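Local coordinates for protein polyporopepsin (Irpex lacteus, PDB 1WKR) that cleaves proteins with broad specificity as a pepsin-like aspartic endopeptidase and clots milk, at residues 17-21 against 75-79; 140-146 against 317-323; 197-203 against 227-232; 240-245 against 285-291. The contacts are given in a common frame with arbitrary orientation. Numbering follows the deposited sequence.

Contacts 1 and 2 both belong to one large mixed sheet, which runs through the N-terminal lobe and on to the six-stranded platform between the lobes, and their nearest atoms are about 8 Å apart. Contact 2 is the most central and joins chain parts 171 residues apart; contacts 3 and 4 are nested within the loop it closes. Those two lie in the C-terminal lobe and touch: Y228 of helix 222-232 packs on L243 and L291. Regular backbone ladders over buried side chains hold contacts 1 and 2. Contact 4, also buried, has a shorter, water-extended ladder with a partly exposed arginine, whereas contact 3, partly buried, relies on packing and water bridges.

Contact 1. Residues 17-21 against 75-79; sequences NVGVG and DTVTL
Strands 17-20 and 75-79 run antiparallel, their axes 4.6 Å apart at closest approach and 152° between directions. G19 and T78 form a hydrogen-bonded pair, with G19 N to T78 O 3.0 Å and T78 N to G19 O 2.8 Å; V20 and V77 form the next, non-hydrogen-bonded pair, and G21 N to T76 O (2.9 Å) closes the ladder. CA-H...O contacts run alongside, the shortest from V77 CA to G19 O at 3.2 Å. G21, at phi 101° and psi 179°, adopts a backbone suited to glycine. One water donates to G21 O and T76 O and accepts from T78 OG1. On the apolar face V18, V20 and V77 are t rotamers; V18 packs on V77 (CG1 to CG1 3.6 Å) and on L79 (CG2 to CD2 3.8 Å). D75 OD1 accepts from T76 N (2.8 Å), and D75 also hydrogen-bonds Y46 and T51. With strands 25-32 and 82-96 flanking it, this is antiparallel strand pairing in the N-terminal lobe sheet of a pepsin-like aspartic protease.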
loop_
_atom_site.group_PDB
_atom_site.type_symbol
_atom_site.label_atom_id
_atom_site.label_comp_id
_atom_site.label_asym_id
_atom_site.label_seq_id
_atom_site.Cartn_x
_atom_site.Cartn_y
_atom_site.Cartn_z
ATOM N N ASN A 17 14.898 -1.018 1.167
ATOM C CA ASN A 17 16.146 -0.245 1.139
ATOM C C ASN A 17 16.305 0.433 -0.157
ATOM O O ASN A 17 16.162 -0.127 -1.260
ATOM C CB ASN A 17 17.370 -1.222 1.363
ATOM C CG ASN A 17 17.384 -1.647 2.779
ATOM O OD1 ASN A 17 17.918 -2.864 2.957
ATOM N ND2 ASN A 17 16.985 -0.980 3.690
ATOM N N VAL A 18 16.632 1.733 -0.079
ATOM C CA VAL A 18 16.777 2.597 -1.252
ATOM C C VAL A 18 18.087 3.353 -1.104
ATOM O O VAL A 18 18.301 4.050 -0.047
ATOM C CB VAL A 18 15.618 3.613 -1.387
ATOM C CG1 VAL A 18 15.742 4.461 -2.612
ATOM C CG2 VAL A 18 14.276 2.853 -1.361
ATOM N N GLY A 19 18.980 3.257 -2.053
ATOM C CA GLY A 19 20.195 4.102 -2.015
ATOM C C GLY A 19 19.944 5.433 -2.632
ATOM O O GLY A 19 19.233 5.567 -3.646
ATOM N N VAL A 20 20.515 6.488 -2.044
ATOM C CA VAL A 20 20.437 7.825 -2.568
ATOM C C VAL A 20 21.838 8.432 -2.528
ATOM O O VAL A 20 22.496 8.396 -1.465
ATOM C CB VAL A 20 19.450 8.690 -1.794
ATOM C CG1 VAL A 20 19.381 10.071 -2.464
ATOM C CG2 VAL A 20 18.031 8.025 -1.744
ATOM N N GLY A 21 22.247 8.930 -3.666
ATOM C CA GLY A 21 23.596 9.621 -3.807
ATOM C C GLY A 21 24.618 8.674 -4.444
ATOM O O GLY A 21 24.420 7.518 -4.703
ATOM N N ASP A 75 18.425 13.587 -7.392
ATOM C CA ASP A 75 19.538 12.781 -6.938
ATOM C C ASP A 75 19.497 11.410 -7.614
ATOM O O ASP A 75 18.475 11.065 -8.287
ATOM C CB ASP A 75 19.504 12.625 -5.392
ATOM C CG ASP A 75 20.907 12.547 -4.801
ATOM O OD1 ASP A 75 21.801 11.965 -5.398
ATOM O OD2 ASP A 75 21.069 12.959 -3.617
ATOM N N THR A 76 20.541 10.642 -7.487
ATOM C CA THR A 76 20.594 9.276 -8.039
ATOM C C THR A 76 19.996 8.359 -7.012
ATOM O O THR A 76 20.434 8.304 -5.850
ATOM C CB THR A 76 22.027 8.896 -8.338
ATOM O OG1 THR A 76 22.449 9.730 -9.432
ATOM C CG2 THR A 76 22.151 7.451 -8.814
ATOM N N VAL A 77 19.003 7.576 -7.429
ATOM C CA VAL A 77 18.295 6.610 -6.540
ATOM C C VAL A 77 18.553 5.224 -7.016
ATOM O O VAL A 77 18.403 4.940 -8.251
ATOM C CB VAL A 77 16.786 6.965 -6.601
ATOM C CG1 VAL A 77 15.944 5.868 -5.962
ATOM C CG2 VAL A 77 16.574 8.317 -5.892
ATOM N N THR A 78 18.863 4.311 -6.114
ATOM C CA THR A 78 19.143 2.895 -6.445
ATOM C C THR A 78 18.150 2.008 -5.758
ATOM O O THR A 78 17.879 2.141 -4.559
ATOM C CB THR A 78 20.566 2.521 -5.930
ATOM O OG1 THR A 78 21.552 3.452 -6.534
ATOM C CG2 THR A 78 20.973 1.202 -6.380
ATOM N N LEU A 79 17.547 1.129 -6.557
ATOM C CA LEU A 79 16.555 0.157 -6.108
ATOM C C LEU A 79 17.092 -1.211 -6.577
ATOM O O LEU A 79 17.011 -1.567 -7.748
ATOM C CB LEU A 79 15.189 0.433 -6.796
ATOM C CG LEU A 79 14.544 1.733 -6.295
ATOM C CD1 LEU A 79 13.393 2.195 -7.213
ATOM C CD2 LEU A 79 14.004 1.482 -4.889
HETATM O O HOH W 1 21.992 5.906 -5.185
#

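Contact 2. Residues 140-146 against 317-323; sequences TNLLAVS and YSVYDTT
At the end of an otherwise regular ladder, N141 sits at the centre of an inverse gamma turn, and its backbone is held by the loop after the opposite strand: N141 N donates to T323 OG1 (3.0 Å), T323 N to N141 O (3.0 Å), and T322 N weakly to N141 O (2.9 Å). Beyond it, strands 142-146 and 317-321 run antiparallel at 167°, axes 4.7 Å apart. L143-Y320 and V145-S318 are hydrogen-bonded pairs: L143 N to Y320 O 3.0 Å, Y320 N to L143 O 2.8 Å, V145 N to S318 O 2.8 Å, S318 N to V145 O 3.2 Å. L142-D321 and A144-V319 are non-hydrogen-bonded. One face carries L142 CD1 against V319 CG1 (3.7 Å), with A144 CB 3.7 Å from Y317 CZ. On the other, Y320 (chi1 m) brings CE1 to 3.7 Å from V145 CG2 and donates from OH to S318 OG (2.8 Å). Waters link T140 OG1 with D321 OD1, and V145 O with S318 OG. D321 also salt-bridges R326. The pair belongs to the interlobe platform of pepsin-like proteases: strand 155-162 bonds beside 142-146, strand 326-331 beside 316-321, helix 310-313 packs on S318 and Y320, and helix 128-134 on N141.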
loop_
_atom_site.group_PDB
_atom_site.type_symbol
_atom_site.label_atom_id
_atom_site.label_comp_id
_atom_site.label_asym_id
_atom_site.label_seq_id
_atom_site.Cartn_x
_atom_site.Cartn_y
_atom_site.Cartn_z
ATOM N N THR A 140 8.564 -2.387 -19.580
ATOM C CA THR A 140 7.170 -1.808 -19.629
ATOM C C THR A 140 6.981 -1.094 -18.304
ATOM O O THR A 140 7.740 -1.298 -17.348
ATOM C CB THR A 140 6.160 -2.886 -19.920
ATOM O OG1 THR A 140 4.907 -2.265 -20.227
ATOM C CG2 THR A 140 5.987 -3.885 -18.756
ATOM N N ASN A 141 6.035 -0.160 -18.299
ATOM C CA ASN A 141 5.891 0.737 -17.152
ATOM C C ASN A 141 4.927 0.139 -16.182
ATOM O O ASN A 141 3.697 0.282 -16.246
ATOM C CB ASN A 141 5.451 2.125 -17.645
ATOM C CG ASN A 141 5.580 3.174 -16.577
ATOM O OD1 ASN A 141 5.758 2.860 -15.398
ATOM N ND2 ASN A 141 5.476 4.458 -16.986
ATOM N N LEU A 142 5.490 -0.672 -15.249
ATOM C CA LEU A 142 4.728 -1.547 -14.367
ATOM C C LEU A 142 5.525 -1.814 -13.126
ATOM O O LEU A 142 6.736 -1.940 -13.157
ATOM C CB LEU A 142 4.441 -2.794 -15.179
ATOM C CG LEU A 142 3.784 -4.020 -14.537
ATOM C CD1 LEU A 142 3.010 -4.798 -15.595
ATOM C CD2 LEU A 142 4.823 -4.862 -13.763
ATOM N N LEU A 143 4.780 -2.021 -12.016
ATOM C CA LEU A 143 5.321 -2.477 -10.743
ATOM C C LEU A 143 4.458 -3.619 -10.277
ATOM O O LEU A 143 3.251 -3.501 -10.278
ATOM C CB LEU A 143 5.259 -1.303 -9.703
ATOM C CG LEU A 143 5.522 -1.766 -8.256
ATOM C CD1 LEU A 143 6.920 -2.278 -8.020
ATOM C CD2 LEU A 143 5.258 -0.576 -7.322
ATOM N N ALA A 144 5.044 -4.714 -9.796
ATOM C CA ALA A 144 4.298 -5.842 -9.221
ATOM C C ALA A 144 4.784 -6.071 -7.829
ATOM O O ALA A 144 6.019 -6.074 -7.542
ATOM C CB ALA A 144 4.490 -7.069 -10.084
ATOM N N VAL A 145 3.873 -6.270 -6.865
ATOM C CA VAL A 145 4.188 -6.303 -5.439
ATOM C C VAL A 145 3.741 -7.617 -4.850
ATOM O O VAL A 145 2.566 -8.011 -4.943
ATOM C CB VAL A 145 3.462 -5.138 -4.728
ATOM C CG1 VAL A 145 3.669 -5.248 -3.218
ATOM C CG2 VAL A 145 3.928 -3.816 -5.242
ATOM N N SER A 146 4.687 -8.267 -4.150
ATOM C CA SER A 146 4.443 -9.444 -3.329
ATOM C C SER A 146 4.560 -9.107 -1.868
ATOM O O SER A 146 5.672 -8.725 -1.397
ATOM C CB SER A 146 5.414 -10.538 -3.701
ATOM O OG SER A 146 5.322 -11.640 -2.792
ATOM N N TYR A 317 -1.328 -11.219 -4.741
ATOM C CA TYR A 317 -0.270 -10.571 -5.534
ATOM C C TYR A 317 -0.907 -9.423 -6.326
ATOM O O TYR A 317 -2.021 -9.604 -6.856
ATOM C CB TYR A 317 0.323 -11.592 -6.510
ATOM C CG TYR A 317 1.543 -11.121 -7.264
ATOM C CD1 TYR A 317 2.725 -10.811 -6.586
ATOM C CD2 TYR A 317 1.560 -11.045 -8.654
ATOM C CE1 TYR A 317 3.887 -10.437 -7.254
ATOM C CE2 TYR A 317 2.740 -10.721 -9.324
ATOM C CZ TYR A 317 3.852 -10.423 -8.635
ATOM O OH TYR A 317 5.048 -10.096 -9.315
ATOM N N SER A 318 -0.235 -8.294 -6.438
ATOM C CA SER A 318 -0.860 -7.109 -7.125
ATOM C C SER A 318 0.078 -6.544 -8.141
ATOM O O SER A 318 1.289 -6.492 -7.991
ATOM C CB SER A 318 -1.293 -6.087 -6.075
ATOM O OG SER A 318 -0.244 -5.663 -5.209
ATOM N N VAL A 319 -0.541 -6.089 -9.245
ATOM C CA VAL A 319 0.174 -5.567 -10.414
ATOM C C VAL A 319 -0.374 -4.159 -10.725
ATOM O O VAL A 319 -1.537 -4.003 -10.983
ATOM C CB VAL A 319 0.044 -6.486 -11.628
ATOM C CG1 VAL A 319 0.880 -5.912 -12.791
ATOM C CG2 VAL A 319 0.479 -7.935 -11.282
ATOM N N TYR A 320 0.539 -3.190 -10.730
ATOM C CA TYR A 320 0.209 -1.775 -10.880
ATOM C C TYR A 320 0.766 -1.390 -12.277
ATOM O O TYR A 320 1.952 -1.147 -12.436
ATOM C CB TYR A 320 0.840 -0.946 -9.779
ATOM C CG TYR A 320 0.401 -1.431 -8.406
ATOM C CD1 TYR A 320 1.066 -2.456 -7.782
ATOM C CD2 TYR A 320 -0.729 -0.908 -7.797
ATOM C CE1 TYR A 320 0.627 -3.011 -6.585
ATOM C CE2 TYR A 320 -1.178 -1.443 -6.540
ATOM C CZ TYR A 320 -0.477 -2.476 -6.004
ATOM O OH TYR A 320 -0.926 -3.026 -4.789
ATOM N N ASP A 321 -0.100 -1.485 -13.286
ATOM C CA ASP A 321 0.347 -1.372 -14.690
ATOM C C ASP A 321 0.047 0.025 -15.224
ATOM O O ASP A 321 -1.094 0.339 -15.546
ATOM C CB ASP A 321 -0.395 -2.479 -15.468
ATOM C CG ASP A 321 0.033 -2.576 -16.915
ATOM O OD1 ASP A 321 0.696 -1.654 -17.433
ATOM O OD2 ASP A 321 -0.298 -3.593 -17.572
ATOM N N THR A 322 1.070 0.850 -15.239
ATOM C CA THR A 322 0.911 2.224 -15.779
ATOM C C THR A 322 0.730 2.254 -17.280
ATOM O O THR A 322 -0.141 2.934 -17.783
ATOM C CB THR A 322 2.125 3.104 -15.392
ATOM O OG1 THR A 322 2.111 3.234 -13.935
ATOM C CG2 THR A 322 2.011 4.520 -16.031
ATOM N N THR A 323 1.515 1.447 -17.995
ATOM C CA THR A 323 1.398 1.425 -19.463
ATOM C C THR A 323 -0.033 1.177 -19.891
ATOM O O THR A 323 -0.551 1.845 -20.828
ATOM C CB THR A 323 2.330 0.348 -20.010
ATOM O OG1 THR A 323 3.681 0.807 -19.910
ATOM C CG2 THR A 323 2.054 0.055 -21.491
HETATM O O HOH W 2 2.755 -3.056 -18.753
HETATM O O HOH W 3 4.506 4.318 -13.490
HETATM O O HOH W 4 6.850 -8.981 -7.697
HETATM O O HOH W 5 0.399 -7.430 -3.256
#

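Contact 3. Residues 197-203 against 227-232; sequences YGSSTSI and KYKKAT
Y197 (chi1 t) lays its ring against one flank of helix 222-232, with CD2 3.7 Å from A231 CB, CE1 3.8 Å from T232 CG2, and CD1 at a looser 4.5 Å from Y228 CE1. This is a helix packed on a beta hairpin in the C-terminal lobe of a pepsin-like protease: strand 190-197 turns through 198-200 into strand 201-205, closed by Y197 N to T201 O (2.8 Å) and a weak T201 N to Y197 O (3.4 Å). G198, with positive phi (62°), opens the turn. I203, where the chain turns a corner, supplies the second apolar contact: its m,m side chain brings CD1 to 4.2 Å from Y228 CB. L256 of the neighbouring strand 256-260 completes this small core, touching Y197, I203 and Y228. Within the helix, A231 N hydrogen-bonds K227 O (2.9 Å), and T232 OG1 donates to Y228 O (2.9 Å). Y197 OH hydrogen-bonds Q254, and a water ties Y197 OH (2.7 Å) to A231 O (2.9 Å). At the exposed end the extended K227 reaches across the chain at 202-203, CD 3.6 Å from S202 O, and a water spans K227 NZ (2.9 Å) and S202 OG (2.7 Å).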
loop_
_atom_site.group_PDB
_atom_site.type_symbol
_atom_site.label_atom_id
_atom_site.label_comp_id
_atom_site.label_asym_id
_atom_site.label_seq_id
_atom_site.Cartn_x
_atom_site.Cartn_y
_atom_site.Cartn_z
ATOM N N TYR A 197 -20.122 -10.953 2.396
ATOM C CA TYR A 197 -19.688 -11.757 3.558
ATOM C C TYR A 197 -20.421 -13.097 3.467
ATOM O O TYR A 197 -21.646 -13.123 3.404
ATOM C CB TYR A 197 -20.052 -11.027 4.846
ATOM C CG TYR A 197 -19.738 -11.818 6.095
ATOM C CD1 TYR A 197 -18.420 -11.894 6.559
ATOM C CD2 TYR A 197 -20.728 -12.504 6.772
ATOM C CE1 TYR A 197 -18.114 -12.634 7.712
ATOM C CE2 TYR A 197 -20.425 -13.246 7.966
ATOM C CZ TYR A 197 -19.140 -13.233 8.404
ATOM O OH TYR A 197 -18.747 -13.945 9.518
ATOM N N GLY A 198 -19.685 -14.191 3.437
ATOM C CA GLY A 198 -20.316 -15.513 3.277
ATOM C C GLY A 198 -21.037 -15.564 1.960
ATOM O O GLY A 198 -20.772 -14.860 0.987
ATOM N N SER A 199 -22.102 -16.393 1.922
ATOM C CA SER A 199 -22.820 -16.627 0.676
ATOM C C SER A 199 -23.897 -15.641 0.411
ATOM O O SER A 199 -24.332 -15.545 -0.754
ATOM C CB SER A 199 -23.444 -18.056 0.661
ATOM O OG SER A 199 -22.214 -18.965 0.524
ATOM N N SER A 200 -24.408 -14.913 1.429
ATOM C CA SER A 200 -25.712 -14.265 1.306
ATOM C C SER A 200 -25.767 -12.900 1.905
ATOM O O SER A 200 -26.889 -12.345 2.068
ATOM C CB SER A 200 -26.849 -15.079 1.917
ATOM O OG SER A 200 -26.702 -15.225 3.286
ATOM N N THR A 201 -24.683 -12.247 2.275
ATOM C CA THR A 201 -24.710 -10.953 3.010
ATOM C C THR A 201 -23.943 -9.928 2.255
ATOM O O THR A 201 -22.691 -9.920 2.260
ATOM C CB THR A 201 -24.191 -11.103 4.429
ATOM O OG1 THR A 201 -24.981 -12.162 5.083
ATOM C CG2 THR A 201 -24.349 -9.866 5.244
ATOM N N SER A 202 -24.585 -8.937 1.658
ATOM C CA SER A 202 -23.845 -7.849 1.015
ATOM C C SER A 202 -23.171 -6.980 2.053
ATOM O O SER A 202 -23.741 -6.693 3.109
ATOM C CB SER A 202 -24.844 -6.983 0.151
ATOM O OG SER A 202 -24.071 -5.940 -0.488
ATOM N N ILE A 203 -21.968 -6.599 1.826
ATOM C CA ILE A 203 -21.200 -5.670 2.666
ATOM C C ILE A 203 -21.048 -4.307 1.963
ATOM O O ILE A 203 -21.362 -3.293 2.533
ATOM C CB ILE A 203 -19.871 -6.295 3.075
ATOM C CG1 ILE A 203 -20.058 -7.557 3.901
ATOM C CG2 ILE A 203 -19.007 -5.231 3.807
ATOM C CD1 ILE A 203 -20.785 -7.313 5.268
ATOM N N LYS A 227 -22.378 -2.926 8.470
ATOM C CA LYS A 227 -22.905 -4.250 8.014
ATOM C C LYS A 227 -21.942 -5.357 8.424
ATOM O O LYS A 227 -22.380 -6.467 8.821
ATOM C CB LYS A 227 -23.094 -4.286 6.509
ATOM C CG LYS A 227 -24.283 -3.381 6.090
ATOM C CD LYS A 227 -24.429 -3.433 4.524
ATOM C CE LYS A 227 -25.440 -2.334 4.155
ATOM N NZ LYS A 227 -25.603 -2.332 2.664
ATOM N N TYR A 228 -20.630 -5.111 8.295
ATOM C CA TYR A 228 -19.627 -6.129 8.663
ATOM C C TYR A 228 -19.630 -6.398 10.174
ATOM O O TYR A 228 -19.532 -7.568 10.601
ATOM C CB TYR A 228 -18.289 -5.612 8.201
ATOM C CG TYR A 228 -17.125 -6.529 8.530
ATOM C CD1 TYR A 228 -16.945 -7.714 7.799
ATOM C CD2 TYR A 228 -16.249 -6.264 9.575
ATOM C CE1 TYR A 228 -15.862 -8.575 8.068
ATOM C CE2 TYR A 228 -15.180 -7.128 9.840
ATOM C CZ TYR A 228 -14.988 -8.221 9.097
ATOM O OH TYR A 228 -13.924 -9.049 9.412
ATOM N N LYS A 229 -19.711 -5.342 10.973
ATOM C CA LYS A 229 -19.786 -5.543 12.429
ATOM C C LYS A 229 -21.015 -6.313 12.756
ATOM O O LYS A 229 -20.962 -7.281 13.600
ATOM C CB LYS A 229 -19.905 -4.167 13.122
ATOM C CG LYS A 229 -18.828 -3.495 13.318
ATOM C CD LYS A 229 -18.963 -2.214 14.171
ATOM C CE LYS A 229 -19.078 -2.490 15.671
ATOM N NZ LYS A 229 -19.164 -1.263 16.580
ATOM N N LYS A 230 -22.181 -6.069 12.153
ATOM C CA LYS A 230 -23.390 -6.829 12.441
ATOM C C LYS A 230 -23.191 -8.241 12.037
ATOM O O LYS A 230 -23.599 -9.177 12.795
ATOM C CB LYS A 230 -24.571 -6.159 11.652
ATOM C CG LYS A 230 -25.883 -6.870 11.844
ATOM C CD LYS A 230 -26.979 -6.215 10.876
ATOM C CE LYS A 230 -28.238 -7.143 10.950
ATOM N NZ LYS A 230 -29.438 -6.545 10.144
ATOM N N ALA A 231 -22.648 -8.536 10.856
ATOM C CA ALA A 231 -22.590 -9.899 10.290
ATOM C C ALA A 231 -21.611 -10.737 11.108
ATOM O O ALA A 231 -21.890 -11.990 11.262
ATOM C CB ALA A 231 -22.087 -9.810 8.864
ATOM N N THR A 232 -20.556 -10.178 11.635
ATOM C CA THR A 232 -19.531 -10.965 12.352
ATOM C C THR A 232 -19.804 -11.024 13.835
ATOM O O THR A 232 -19.219 -11.913 14.489
ATOM C CB THR A 232 -18.149 -10.327 12.160
ATOM O OG1 THR A 232 -18.129 -8.984 12.695
ATOM C CG2 THR A 232 -17.653 -10.294 10.707
HETATM O O HOH W 6 -20.539 -14.567 11.379
HETATM O O HOH W 7 -24.440 -3.405 0.247
HETATM O O HOH W 8 -22.749 -0.818 2.311
#

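Contact 4. Residues 240-245 against 285-291; sequences TGLLRL and SASSVYL
Two backbone hydrogen bonds join the segments, L291 N to L243 O at 2.9 Å and L245 N to V289 O at 3.0 Å, flanking the antiparallel non-hydrogen-bonded pair R244-Y290 (CA-CA 4.5 Å). Water extends this short ladder at both ends: one accepts from L243 N (3.0 Å) and donates to L291 O (2.8 Å), the other donates to L245 O (2.7 Å) and accepts from V289 N (3.0 Å). R244, extended with chi1 to chi3 all t, carries its guanidinium along the partner segment, NH1 2.8 Å from S288 OG and 3.1 Å from Y290 OH. The 285-288 loop is tied by S285 N to Y290 OH (2.9 Å) and a 2.6 Å hydrogen bond between S285 OG and S288 OG. T240 OG1 accepts from L242 N (3.0 Å) in an ST turn and also hydrogen-bonds D237; T240 CG2 makes a CH-pi contact over the face of the Y290 ring, 3.7 Å from the centroid. On the opposite face from R244 and Y290, L245 CB lies 4.1 Å from V289 CG1. L245 CD1 meets L291 CD2 (3.7 Å), and L243 CB is 4.0 Å from L291 CD1. Helix 222-232 covers L243 and L291 through Y228. Strand 243-245, bonded to 235-236 beyond, thus joins strand 289-295 in the mixed sheet of the C-terminal lobe of the pepsin fold.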
loop_
_atom_site.group_PDB
_atom_site.type_symbol
_atom_site.label_atom_id
_atom_site.label_comp_id
_atom_site.label_asym_id
_atom_site.label_seq_id
_atom_site.Cartn_x
_atom_site.Cartn_y
_atom_site.Cartn_z
ATOM N N THR A 240 -6.934 -1.662 21.437
ATOM C CA THR A 240 -6.366 -1.779 20.087
ATOM C C THR A 240 -6.840 -0.805 19.077
ATOM O O THR A 240 -6.118 -0.633 18.081
ATOM C CB THR A 240 -6.612 -3.223 19.584
ATOM O OG1 THR A 240 -8.015 -3.424 19.423
ATOM C CG2 THR A 240 -6.015 -4.318 20.485
ATOM N N GLY A 241 -8.051 -0.299 19.158
ATOM C CA GLY A 241 -8.636 0.372 18.058
ATOM C C GLY A 241 -9.080 -0.479 16.880
ATOM O O GLY A 241 -9.466 -0.016 15.813
ATOM N N LEU A 242 -9.085 -1.826 17.146
ATOM C CA LEU A 242 -9.584 -2.822 16.132
ATOM C C LEU A 242 -10.853 -3.412 16.611
ATOM O O LEU A 242 -11.134 -3.484 17.879
ATOM C CB LEU A 242 -8.530 -3.871 15.926
ATOM C CG LEU A 242 -7.161 -3.364 15.357
ATOM C CD1 LEU A 242 -6.242 -4.519 15.138
ATOM C CD2 LEU A 242 -7.362 -2.587 14.044
ATOM N N LEU A 243 -11.656 -3.986 15.765
ATOM C CA LEU A 243 -12.792 -4.821 16.189
ATOM C C LEU A 243 -12.269 -6.069 16.841
ATOM O O LEU A 243 -11.184 -6.547 16.509
ATOM C CB LEU A 243 -13.574 -5.204 14.971
ATOM C CG LEU A 243 -14.405 -4.110 14.309
ATOM C CD1 LEU A 243 -15.019 -4.602 12.988
ATOM C CD2 LEU A 243 -15.480 -3.553 15.231
ATOM N N ARG A 244 -13.020 -6.628 17.775
ATOM C CA ARG A 244 -12.669 -7.866 18.451
ATOM C C ARG A 244 -13.815 -8.875 18.313
ATOM O O ARG A 244 -14.977 -8.532 18.353
ATOM C CB ARG A 244 -12.358 -7.652 19.928
ATOM C CG ARG A 244 -11.847 -8.854 20.697
ATOM C CD ARG A 244 -11.567 -8.630 22.271
ATOM N NE ARG A 244 -11.398 -10.021 22.965
ATOM C CZ ARG A 244 -10.329 -10.423 23.571
ATOM N NH1 ARG A 244 -9.219 -9.664 23.822
ATOM N NH2 ARG A 244 -10.252 -11.705 23.912
ATOM N N LEU A 245 -13.412 -10.154 18.181
ATOM C CA LEU A 245 -14.348 -11.283 18.187
ATOM C C LEU A 245 -14.011 -12.173 19.423
ATOM O O LEU A 245 -12.911 -12.324 19.798
ATOM C CB LEU A 245 -14.129 -12.180 16.926
ATOM C CG LEU A 245 -14.432 -11.506 15.597
ATOM C CD1 LEU A 245 -14.230 -12.552 14.484
ATOM C CD2 LEU A 245 -15.867 -10.978 15.585
ATOM N N SER A 285 -4.251 -8.128 23.712
ATOM C CA SER A 285 -3.768 -9.234 24.668
ATOM C C SER A 285 -3.656 -10.528 23.974
ATOM O O SER A 285 -4.213 -10.696 22.802
ATOM C CB SER A 285 -4.710 -9.390 25.631
ATOM O OG SER A 285 -6.287 -9.662 25.249
ATOM N N ALA A 286 -2.896 -11.443 24.493
ATOM C CA ALA A 286 -2.668 -12.707 23.898
ATOM C C ALA A 286 -3.937 -13.494 23.874
ATOM O O ALA A 286 -4.851 -13.316 24.655
ATOM C CB ALA A 286 -1.592 -13.518 24.726
ATOM N N SER A 287 -4.015 -14.473 22.931
ATOM C CA SER A 287 -5.122 -15.457 22.802
ATOM C C SER A 287 -6.418 -14.638 22.580
ATOM O O SER A 287 -7.463 -14.948 23.267
ATOM C CB SER A 287 -5.275 -16.347 24.009
ATOM O OG SER A 287 -4.065 -17.118 24.146
ATOM N N SER A 288 -6.354 -13.628 21.854
ATOM C CA SER A 288 -7.495 -12.719 21.513
ATOM C C SER A 288 -7.517 -12.470 20.005
ATOM O O SER A 288 -6.477 -12.504 19.373
ATOM C CB SER A 288 -7.286 -11.345 22.144
ATOM O OG SER A 288 -7.065 -11.503 23.595
ATOM N N VAL A 289 -8.733 -12.309 19.477
ATOM C CA VAL A 289 -8.907 -12.126 18.007
ATOM C C VAL A 289 -9.304 -10.665 17.692
ATOM O O VAL A 289 -10.390 -10.229 18.082
ATOM C CB VAL A 289 -10.007 -13.052 17.510
ATOM C CG1 VAL A 289 -10.223 -12.819 16.003
ATOM C CG2 VAL A 289 -9.559 -14.504 17.723
ATOM N N TYR A 290 -8.440 -9.971 16.950
ATOM C CA TYR A 290 -8.717 -8.598 16.520
ATOM C C TYR A 290 -8.762 -8.588 15.000
ATOM O O TYR A 290 -7.995 -9.293 14.313
ATOM C CB TYR A 290 -7.610 -7.599 17.007
ATOM C CG TYR A 290 -7.461 -7.665 18.501
ATOM C CD1 TYR A 290 -8.346 -7.084 19.339
ATOM C CD2 TYR A 290 -6.372 -8.335 19.053
ATOM C CE1 TYR A 290 -8.228 -7.147 20.788
ATOM C CE2 TYR A 290 -6.198 -8.365 20.472
ATOM C CZ TYR A 290 -7.122 -7.773 21.188
ATOM O OH TYR A 290 -6.920 -7.880 22.645
ATOM N N LEU A 291 -9.644 -7.809 14.424
ATOM C CA LEU A 291 -9.899 -7.788 12.989
ATOM C C LEU A 291 -9.184 -6.682 12.298
ATOM O O LEU A 291 -9.015 -5.564 12.838
ATOM C CB LEU A 291 -11.372 -7.737 12.689
ATOM C CG LEU A 291 -12.257 -8.776 13.393
ATOM C CD1 LEU A 291 -13.690 -8.670 12.944
ATOM C CD2 LEU A 291 -11.684 -10.181 13.165
HETATM O O HOH W 9 -10.888 -3.532 12.908
HETATM O O HOH W 10 -10.877 -13.413 21.261
#